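Local structure of fimbrin (Schizosaccharomyces pombe, 1RT8) at residues Q126-R129 against R130-G134; T197-L200 against N201-P205; K236-T239 against P240-V244. The protein binds and crosslinks actin filaments through calponin-homology domains, and serves cell polarity, cytokinesis, mating and spore formation. All coordinates share one frame; numbering follows the deposited sequence.

Contact 1 of 3, residues Q126-R129 against R130-G134; sequences QIIR and RGLLG. With SO4 (sulfate ion), chain C.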
ATOM      1  N   GLN A 126      -5.022   7.249   5.222  1.00 22.91           N
ATOM      2  CA  GLN A 126      -4.645   6.080   4.434  1.00 24.00           C
ATOM      3  C   GLN A 126      -3.402   5.423   5.023  1.00 24.77           C
ATOM      4  O   GLN A 126      -3.323   4.190   5.106  1.00 23.10           O
ATOM      5  CB  GLN A 126      -4.392   6.456   2.968  1.00 27.97           C
ATOM      6  CG  GLN A 126      -5.644   6.872   2.185  1.00 30.12           C
ATOM      7  CD  GLN A 126      -6.708   5.774   2.127  1.00 33.58           C
ATOM      8  OE1 GLN A 126      -6.409   4.608   1.847  1.00 33.04           O
ATOM      9  NE2 GLN A 126      -7.959   6.150   2.385  1.00 34.07           N
ATOM     10  N   ILE A 127      -2.432   6.242   5.434  1.00 23.89           N
ATOM     11  CA  ILE A 127      -1.204   5.707   6.028  1.00 24.91           C
ATOM     12  C   ILE A 127      -1.506   4.991   7.354  1.00 24.17           C
ATOM     13  O   ILE A 127      -1.028   3.874   7.576  1.00 24.10           O
ATOM     14  CB  ILE A 127      -0.145   6.820   6.255  1.00 26.07           C
ATOM     15  CG1 ILE A 127       0.262   7.421   4.902  1.00 25.20           C
ATOM     16  CG2 ILE A 127       1.101   6.248   6.929  1.00 25.86           C
ATOM     17  CD1 ILE A 127       1.282   8.546   4.994  1.00 25.82           C
ATOM     18  N   ILE A 128      -2.306   5.623   8.214  1.00 23.85           N
ATOM     19  CA  ILE A 128      -2.676   5.043   9.508  1.00 24.85           C
ATOM     20  C   ILE A 128      -3.444   3.743   9.322  1.00 26.66           C
ATOM     21  O   ILE A 128      -3.203   2.760  10.030  1.00 26.64           O
ATOM     22  CB  ILE A 128      -3.558   5.998  10.341  1.00 25.59           C
ATOM     23  CG1 ILE A 128      -2.730   7.182  10.846  1.00 24.80           C
ATOM     24  CG2 ILE A 128      -4.168   5.244  11.531  1.00 27.99           C
ATOM     25  CD1 ILE A 128      -3.540   8.184  11.641  1.00 26.08           C
ATOM     26  N   ARG A 129      -4.382   3.751   8.377  1.00 26.71           N
ATOM     27  CA  ARG A 129      -5.193   2.575   8.082  1.00 26.76           C
ATOM     28  C   ARG A 129      -4.335   1.417   7.597  1.00 27.03           C
ATOM     29  O   ARG A 129      -4.543   0.281   8.007  1.00 28.15           O
ATOM     30  CB  ARG A 129      -6.253   2.922   7.032  1.00 26.03           C
ATOM     31  CG  ARG A 129      -7.009   1.727   6.457  1.00 26.82           C
ATOM     32  CD  ARG A 129      -8.170   2.198   5.582  1.00 26.92           C
ATOM     33  NE  ARG A 129      -8.889   1.098   4.950  1.00 28.59           N
ATOM     34  CZ  ARG A 129      -8.397   0.350   3.968  1.00 32.12           C
ATOM     35  NH1 ARG A 129      -7.175   0.582   3.501  1.00 33.89           N
ATOM     36  NH2 ARG A 129      -9.128  -0.625   3.444  1.00 31.52           N
ATOM     37  N   ARG A 130      -3.370   1.705   6.728  1.00 27.42           N
ATOM     38  CA  ARG A 130      -2.492   0.672   6.204  1.00 27.24           C
ATOM     39  C   ARG A 130      -1.677  -0.005   7.310  1.00 28.77           C
ATOM     40  O   ARG A 130      -1.331  -1.178   7.198  1.00 28.21           O
ATOM     41  CB  ARG A 130      -1.546   1.266   5.150  1.00 28.71           C
ATOM     42  CG  ARG A 130      -0.439   0.312   4.663  1.00 30.01           C
ATOM     43  CD  ARG A 130      -1.014  -0.943   4.018  1.00 34.49           C
ATOM     44  NE  ARG A 130       0.029  -1.894   3.625  1.00 37.11           N
ATOM     45  CZ  ARG A 130       0.775  -2.596   4.478  1.00 38.40           C
ATOM     46  NH1 ARG A 130       0.606  -2.469   5.790  1.00 38.84           N
ATOM     47  NH2 ARG A 130       1.707  -3.421   4.016  1.00 39.27           N
ATOM     48  N   GLY A 131      -1.389   0.725   8.381  1.00 28.56           N
ATOM     49  CA  GLY A 131      -0.601   0.159   9.464  1.00 31.35           C
ATOM     50  C   GLY A 131      -1.360  -0.543  10.579  1.00 33.50           C
ATOM     51  O   GLY A 131      -0.770  -1.308  11.342  1.00 32.41           O
ATOM     52  N   LEU A 132      -2.665  -0.302  10.665  1.00 34.56           N
ATOM     53  CA  LEU A 132      -3.504  -0.886  11.709  1.00 37.01           C
ATOM     54  C   LEU A 132      -3.254  -2.339  12.110  1.00 38.53           C
ATOM     55  O   LEU A 132      -3.091  -2.620  13.289  1.00 41.00           O
ATOM     56  CB  LEU A 132      -4.978  -0.708  11.350  1.00 37.19           C
ATOM     57  CG  LEU A 132      -5.447   0.744  11.262  1.00 38.11           C
ATOM     58  CD1 LEU A 132      -6.910   0.766  10.864  1.00 39.15           C
ATOM     59  CD2 LEU A 132      -5.242   1.445  12.599  1.00 39.39           C
ATOM     60  N   LEU A 133      -3.230  -3.266  11.161  1.00 41.55           N
ATOM     61  CA  LEU A 133      -3.001  -4.667  11.521  1.00 44.58           C
ATOM     62  C   LEU A 133      -1.529  -5.099  11.583  1.00 45.87           C
ATOM     63  O   LEU A 133      -1.176  -5.978  12.364  1.00 45.44           O
ATOM     64  CB  LEU A 133      -3.776  -5.601  10.581  1.00 45.15           C
ATOM     65  CG  LEU A 133      -5.310  -5.591  10.690  1.00 46.81           C
ATOM     66  CD1 LEU A 133      -5.724  -5.710  12.150  1.00 44.09           C
ATOM     67  CD2 LEU A 133      -5.869  -4.309  10.102  1.00 48.22           C
ATOM     68  N   GLY A 134      -0.677  -4.491  10.763  1.00 48.75           N
ATOM     69  CA  GLY A 134       0.737  -4.843  10.780  1.00 51.92           C
ATOM     70  C   GLY A 134       1.133  -6.018   9.901  1.00 53.54           C
ATOM     71  O   GLY A 134       0.798  -6.051   8.720  1.00 54.13           O
TER
HETATM   72  S   SO4 C9002      -7.948  -1.794  -0.090  1.00 86.97           S
HETATM   73  O1  SO4 C9002      -7.867  -0.400   0.732  1.00 87.19           O
HETATM   74  O2  SO4 C9002      -7.250  -2.750   0.747  1.00 86.98           O
HETATM   75  O3  SO4 C9002      -9.195  -2.115  -0.312  1.00 86.54           O
HETATM   76  O4  SO4 C9002      -7.156  -1.519  -1.261  1.00 87.38           O

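Contact 2 of 3, residues T197-L200 against N201-P205; sequences TVLL and NQLAP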
ATOM      1  N   THR A 197     -20.040  -3.628  23.609  1.00 30.14           N
ATOM      2  CA  THR A 197     -20.197  -4.148  24.970  1.00 29.82           C
ATOM      3  C   THR A 197     -20.175  -5.679  24.997  1.00 30.15           C
ATOM      4  O   THR A 197     -19.512  -6.277  25.837  1.00 31.78           O
ATOM      5  CB  THR A 197     -21.514  -3.661  25.604  1.00 28.70           C
ATOM      6  OG1 THR A 197     -21.463  -2.240  25.778  1.00 27.99           O
ATOM      7  CG2 THR A 197     -21.734  -4.320  26.960  1.00 30.03           C
ATOM      8  N   VAL A 198     -20.908  -6.314  24.088  1.00 31.45           N
ATOM      9  CA  VAL A 198     -20.937  -7.771  24.035  1.00 31.02           C
ATOM     10  C   VAL A 198     -19.551  -8.289  23.641  1.00 32.96           C
ATOM     11  O   VAL A 198     -19.060  -9.265  24.211  1.00 31.81           O
ATOM     12  CB  VAL A 198     -21.999  -8.270  23.024  1.00 32.56           C
ATOM     13  CG1 VAL A 198     -21.945  -9.777  22.908  1.00 32.70           C
ATOM     14  CG2 VAL A 198     -23.392  -7.843  23.484  1.00 33.06           C
ATOM     15  N   LEU A 199     -18.918  -7.624  22.675  1.00 33.45           N
ATOM     16  CA  LEU A 199     -17.580  -8.018  22.231  1.00 34.40           C
ATOM     17  C   LEU A 199     -16.595  -7.974  23.402  1.00 34.10           C
ATOM     18  O   LEU A 199     -15.899  -8.949  23.675  1.00 34.27           O
ATOM     19  CB  LEU A 199     -17.086  -7.089  21.107  1.00 32.37           C
ATOM     20  CG  LEU A 199     -15.609  -7.243  20.702  1.00 31.66           C
ATOM     21  CD1 LEU A 199     -15.344  -8.664  20.219  1.00 30.01           C
ATOM     22  CD2 LEU A 199     -15.257  -6.226  19.614  1.00 28.14           C
ATOM     23  N   LEU A 200     -16.542  -6.842  24.094  1.00 35.95           N
ATOM     24  CA  LEU A 200     -15.638  -6.697  25.229  1.00 37.02           C
ATOM     25  C   LEU A 200     -15.924  -7.720  26.338  1.00 38.63           C
ATOM     26  O   LEU A 200     -15.005  -8.237  26.976  1.00 37.58           O
ATOM     27  CB  LEU A 200     -15.730  -5.279  25.789  1.00 34.90           C
ATOM     28  CG  LEU A 200     -15.237  -4.171  24.857  1.00 35.70           C
ATOM     29  CD1 LEU A 200     -15.211  -2.847  25.614  1.00 35.61           C
ATOM     30  CD2 LEU A 200     -13.843  -4.509  24.347  1.00 36.79           C
ATOM     31  N   ASN A 201     -17.202  -8.007  26.565  1.00 39.68           N
ATOM     32  CA  ASN A 201     -17.584  -8.974  27.588  1.00 41.27           C
ATOM     33  C   ASN A 201     -17.216 -10.384  27.139  1.00 41.84           C
ATOM     34  O   ASN A 201     -16.928 -11.257  27.955  1.00 42.26           O
ATOM     35  CB  ASN A 201     -19.089  -8.883  27.864  1.00 40.60           C
ATOM     36  CG  ASN A 201     -19.594 -10.028  28.720  1.00 41.11           C
ATOM     37  OD1 ASN A 201     -20.126 -11.016  28.208  1.00 39.79           O
ATOM     38  ND2 ASN A 201     -19.412  -9.910  30.032  1.00 38.54           N
ATOM     39  N   GLN A 202     -17.223 -10.602  25.832  1.00 42.36           N
ATOM     40  CA  GLN A 202     -16.885 -11.903  25.286  1.00 42.92           C
ATOM     41  C   GLN A 202     -15.371 -12.088  25.344  1.00 43.24           C
ATOM     42  O   GLN A 202     -14.888 -13.172  25.653  1.00 43.92           O
ATOM     43  CB  GLN A 202     -17.392 -12.002  23.843  1.00 42.87           C
ATOM     44  CG  GLN A 202     -17.266 -13.371  23.197  1.00 43.74           C
ATOM     45  CD  GLN A 202     -17.917 -14.478  24.008  1.00 44.68           C
ATOM     46  OE1 GLN A 202     -19.046 -14.341  24.487  1.00 44.65           O
ATOM     47  NE2 GLN A 202     -17.209 -15.592  24.151  1.00 44.30           N
ATOM     48  N   LEU A 203     -14.626 -11.019  25.072  1.00 44.17           N
ATOM     49  CA  LEU A 203     -13.164 -11.072  25.087  1.00 44.36           C
ATOM     50  C   LEU A 203     -12.543 -11.175  26.480  1.00 45.00           C
ATOM     51  O   LEU A 203     -11.527 -11.845  26.660  1.00 45.69           O
ATOM     52  CB  LEU A 203     -12.574  -9.845  24.386  1.00 43.51           C
ATOM     53  CG  LEU A 203     -12.745  -9.690  22.874  1.00 42.70           C
ATOM     54  CD1 LEU A 203     -12.000  -8.442  22.441  1.00 41.50           C
ATOM     55  CD2 LEU A 203     -12.212 -10.922  22.135  1.00 41.29           C
ATOM     56  N   ALA A 204     -13.144 -10.504  27.457  1.00 45.89           N
ATOM     57  CA  ALA A 204     -12.629 -10.519  28.827  1.00 47.00           C
ATOM     58  C   ALA A 204     -13.766 -10.449  29.849  1.00 47.65           C
ATOM     59  O   ALA A 204     -13.977  -9.418  30.489  1.00 46.41           O
ATOM     60  CB  ALA A 204     -11.676  -9.347  29.025  1.00 45.94           C
ATOM     61  N   PRO A 205     -14.498 -11.558  30.031  1.00 49.85           N
ATOM     62  CA  PRO A 205     -15.623 -11.626  30.977  1.00 51.41           C
ATOM     63  C   PRO A 205     -15.299 -11.105  32.373  1.00 52.11           C
ATOM     64  O   PRO A 205     -16.192 -10.666  33.099  1.00 52.22           O
ATOM     65  CB  PRO A 205     -15.966 -13.114  31.004  1.00 51.96           C
ATOM     66  CG  PRO A 205     -15.530 -13.596  29.648  1.00 51.54           C
ATOM     67  CD  PRO A 205     -14.217 -12.887  29.460  1.00 50.00           C
TER

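Contact 3 of 3, residues K236-T239 against P240-V244; sequences KYLT and PTAMV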
ATOM      1  N   LYS A 236      -8.414   3.603  22.516  1.00 39.03           N
ATOM      2  CA  LYS A 236      -7.658   4.357  21.524  1.00 39.68           C
ATOM      3  C   LYS A 236      -8.516   4.769  20.327  1.00 40.10           C
ATOM      4  O   LYS A 236      -9.383   4.009  19.881  1.00 39.70           O
ATOM      5  CB  LYS A 236      -6.484   3.509  21.024  1.00 40.78           C
ATOM      6  CG  LYS A 236      -5.542   2.990  22.109  1.00 40.21           C
ATOM      7  CD  LYS A 236      -4.745   4.122  22.729  1.00 40.41           C
ATOM      8  CE  LYS A 236      -3.618   3.595  23.606  1.00 41.89           C
ATOM      9  NZ  LYS A 236      -2.745   4.708  24.079  1.00 40.05           N
ATOM     10  N   TYR A 237      -8.260   5.975  19.821  1.00 37.98           N
ATOM     11  CA  TYR A 237      -8.949   6.541  18.656  1.00 38.81           C
ATOM     12  C   TYR A 237     -10.406   6.969  18.809  1.00 38.21           C
ATOM     13  O   TYR A 237     -10.787   8.061  18.375  1.00 37.36           O
ATOM     14  CB  TYR A 237      -8.891   5.577  17.466  1.00 36.86           C
ATOM     15  CG  TYR A 237      -7.511   5.172  17.024  1.00 38.53           C
ATOM     16  CD1 TYR A 237      -6.900   4.032  17.540  1.00 40.03           C
ATOM     17  CD2 TYR A 237      -6.818   5.916  16.069  1.00 40.10           C
ATOM     18  CE1 TYR A 237      -5.626   3.639  17.114  1.00 42.19           C
ATOM     19  CE2 TYR A 237      -5.547   5.535  15.637  1.00 40.78           C
ATOM     20  CZ  TYR A 237      -4.958   4.398  16.162  1.00 41.68           C
ATOM     21  OH  TYR A 237      -3.699   4.016  15.743  1.00 43.60           O
ATOM     22  N   LEU A 238     -11.217   6.106  19.412  1.00 38.51           N
ATOM     23  CA  LEU A 238     -12.653   6.352  19.557  1.00 37.90           C
ATOM     24  C   LEU A 238     -13.116   7.162  20.768  1.00 38.13           C
ATOM     25  O   LEU A 238     -12.648   6.958  21.885  1.00 39.37           O
ATOM     26  CB  LEU A 238     -13.383   5.006  19.551  1.00 35.42           C
ATOM     27  CG  LEU A 238     -14.894   4.973  19.316  1.00 34.30           C
ATOM     28  CD1 LEU A 238     -15.217   5.567  17.952  1.00 30.76           C
ATOM     29  CD2 LEU A 238     -15.383   3.527  19.400  1.00 32.07           C
ATOM     30  N   THR A 239     -14.050   8.076  20.527  1.00 37.28           N
ATOM     31  CA  THR A 239     -14.620   8.896  21.588  1.00 37.43           C
ATOM     32  C   THR A 239     -16.118   8.597  21.645  1.00 37.79           C
ATOM     33  O   THR A 239     -16.697   8.090  20.680  1.00 37.63           O
ATOM     34  CB  THR A 239     -14.451  10.395  21.303  1.00 37.57           C
ATOM     35  OG1 THR A 239     -15.148  10.731  20.096  1.00 35.20           O
ATOM     36  CG2 THR A 239     -12.973  10.753  21.175  1.00 38.03           C
ATOM     37  N   PRO A 240     -16.767   8.915  22.771  1.00 38.28           N
ATOM     38  CA  PRO A 240     -18.205   8.658  22.899  1.00 38.86           C
ATOM     39  C   PRO A 240     -18.999   9.248  21.743  1.00 38.66           C
ATOM     40  O   PRO A 240     -19.872   8.590  21.182  1.00 38.16           O
ATOM     41  CB  PRO A 240     -18.553   9.317  24.227  1.00 40.08           C
ATOM     42  CG  PRO A 240     -17.288   9.137  25.022  1.00 39.93           C
ATOM     43  CD  PRO A 240     -16.232   9.517  24.005  1.00 39.23           C
ATOM     44  N   THR A 241     -18.679  10.489  21.385  1.00 38.54           N
ATOM     45  CA  THR A 241     -19.362  11.183  20.297  1.00 38.44           C
ATOM     46  C   THR A 241     -19.032  10.587  18.926  1.00 37.73           C
ATOM     47  O   THR A 241     -19.900  10.505  18.055  1.00 37.48           O
ATOM     48  CB  THR A 241     -19.014  12.696  20.296  1.00 40.01           C
ATOM     49  OG1 THR A 241     -17.601  12.862  20.465  1.00 39.98           O
ATOM     50  CG2 THR A 241     -19.748  13.422  21.425  1.00 40.13           C
ATOM     51  N   ALA A 242     -17.785  10.163  18.732  1.00 36.30           N
ATOM     52  CA  ALA A 242     -17.387   9.567  17.458  1.00 34.63           C
ATOM     53  C   ALA A 242     -18.053   8.202  17.306  1.00 33.73           C
ATOM     54  O   ALA A 242     -18.344   7.758  16.195  1.00 32.72           O
ATOM     55  CB  ALA A 242     -15.867   9.423  17.387  1.00 34.65           C
ATOM     56  N   MET A 243     -18.293   7.538  18.431  1.00 33.17           N
ATOM     57  CA  MET A 243     -18.938   6.234  18.414  1.00 34.34           C
ATOM     58  C   MET A 243     -20.387   6.363  17.974  1.00 35.01           C
ATOM     59  O   MET A 243     -20.829   5.692  17.037  1.00 34.45           O
ATOM     60  CB  MET A 243     -18.918   5.586  19.798  1.00 31.10           C
ATOM     61  CG  MET A 243     -19.593   4.220  19.800  1.00 30.05           C
ATOM     62  SD  MET A 243     -19.761   3.470  21.429  1.00 30.05           S
ATOM     63  CE  MET A 243     -18.088   3.165  21.809  1.00 24.70           C
ATOM     64  N   VAL A 244     -21.123   7.221  18.673  1.00 35.81           N
ATOM     65  CA  VAL A 244     -22.533   7.454  18.384  1.00 35.86           C
ATOM     66  C   VAL A 244     -22.719   8.042  16.991  1.00 35.44           C
ATOM     67  O   VAL A 244     -23.748   7.823  16.349  1.00 34.04           O
ATOM     68  CB  VAL A 244     -23.151   8.405  19.427  1.00 36.53           C
ATOM     69  CG1 VAL A 244     -24.572   8.768  19.035  1.00 38.40           C
ATOM     70  CG2 VAL A 244     -23.142   7.739  20.790  1.00 35.92           C
TER

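Contact 1 of 3, residues Q126-R129 against R130-G134
Ile-128 and Leu-132 meet one turn apart near the C-terminal end of helix 117-131. Their methyls CG2 of Ile-128 and CD2 of Leu-132 lie 4.1 Å apart, and the two side chains cross at a slant. Leu-132 also lies close over the backbone: its CG is 3.3 Å from Ile-128 O, and its CD1 is 3.7 Å from Arg-129 CA. Arg-129 leaves in another direction. Its CG is anti to the backbone N (chi1 170°) and the chain stays extended to NE, which carries the guanidinium outward, beside Pro-161 and Pro-162. There NH1 and NH2 each give a weak bond of 3.0 Å to O1 of a sulfate ion, probably from the crystallisation liquor. O1 approaches obliquely; O2 lies at the guanidinium edge, in plane. NH2 also forms a salt bridge with Glu-163 of helix 162-176, so the guanidinium has two anionic partners. Arg-130 NE bonds to Met-99 O. The backbone bond from Arg-130 N to Gln-126 O is 3.0 Å; those from Leu-132 N to Ile-128 O and Arg-129 O are weak. This is the C-terminal turn of a helix of the first calponin-homology domain, packed against helices 162-176 and 248-261 of the second.

Contact 2 of 3, residues T197-L200 against N201-P205
The backbone of Thr-197 to Leu-203 is the last part of helix 194-203, with i to i+4 bonds from Asn-201 N to Thr-197 O, Gln-202 N to Val-198 O, Leu-203 N to Leu-199 O and Ala-204 N to Leu-200 O. The bond from Leu-203 N to Leu-199 O is short, 2.8 Å, and the donor lies nearly along the C=O axis. Leu-199 O takes a second, weak bond from Gln-202 N. Ala-204 then leaves helical angles, although its N still bonds to Leu-200 O at 3.0 Å.

Leu-199 and Leu-203 carry the side-chain contact. Leu-199 CG stands anti to the backbone N (chi1 170°), which brings CD1 forward along the helix. CD1 lies 3.9 Å from Leu-203 CG and 4.0 Å from Leu-203 CD1. The two side chains lie at an angle to each other, and Leu-203 CG also comes 3.3 Å from Leu-199 O. His-173 of helix 162-176 and Leu-258 of helix 248-261 touch both leucines. An alanine in place of Leu-203 would probably leave Leu-199 CD1 without its neighbour and open a gap against His-173 and Leu-258.

Two polar side chains find partners outside the segments. Asn-201 CB rests 3.3 Å from Thr-197 O, while its ND2 bonds to Cys-208 O in the following loop. Thr-197 OG1 bonds back to Gly-193 O. This is an amphipathic helix end whose Leu-199 and Leu-203 face helices 162-176 and 248-261 of the second calponin-homology domain.

Contact 3 of 3, residues K236-T239 against P240-V244
Thr-239 grips the first turn of helix 240-244 with both its oxygens. Its OG1 accepts from Ala-242 N at 3.0 Å, with an N-H...O angle of 149°. Thr-239 is therefore the N-cap. Its carbonyl O accepts from Met-243 N at 2.8 Å, and the donor lies almost in line with the C=O bond. OG1 lies between the backbone N and the carbonyl carbon (chi1 62°), which turns it toward the start of the helix. Pro-240 is the first helical residue. Its CD lies 3.4 Å from Thr-239 CB, closer than usual, as the proline ring follows directly on in the chain.

Leu-238 supplies the apolar part. It meets Met-243 at about a right angle, with Leu-238 CD2 3.6 Å from Met-243 CE. The methionine chain bends at chi3 (-67°), and this bend brings its terminal methyl to the leucine. The other leucine methyl, CD1, lies 4.0 Å from Ala-242 CB.

Farther out, Glu-12 of helix 11-25 in the first calponin-homology domain holds the polar side. Its OE1 is hydrogen-bonded to Thr-239 OG1 and its OE2 to Thr-241 OG1. Tyr-196 of helix 194-203 touches both Leu-238 and Met-243, and helix 248-261 also packs on Leu-238. The carboxylate thus sits near the N-terminal end of a short helix, where the helix dipole would probably stabilise its negative charge. One threonine hydroxyl both caps a helix of the second domain and, with Thr-241, ties it to Glu-12 of the first.

The three contacts come one after another along the chain, all within the first actin-binding region. Contact 1 lies near the end of helix 117-131 of the first calponin-homology domain. Contacts 2 and 3 both lie in the second, at the end of helix 194-203 and the start of helix 240-244. Their centres are 18 Å apart, the same separation as contacts 1 and 3, whereas contacts 1 and 2 are 25 Å apart. None touches another, although contacts 1 and 3 come within about 4 Å at their nearest atoms. Helix 248-261 packs against all three. Contacts 1 and 3 also bridge the two domains, so they probably help set how this pair of domains sits together.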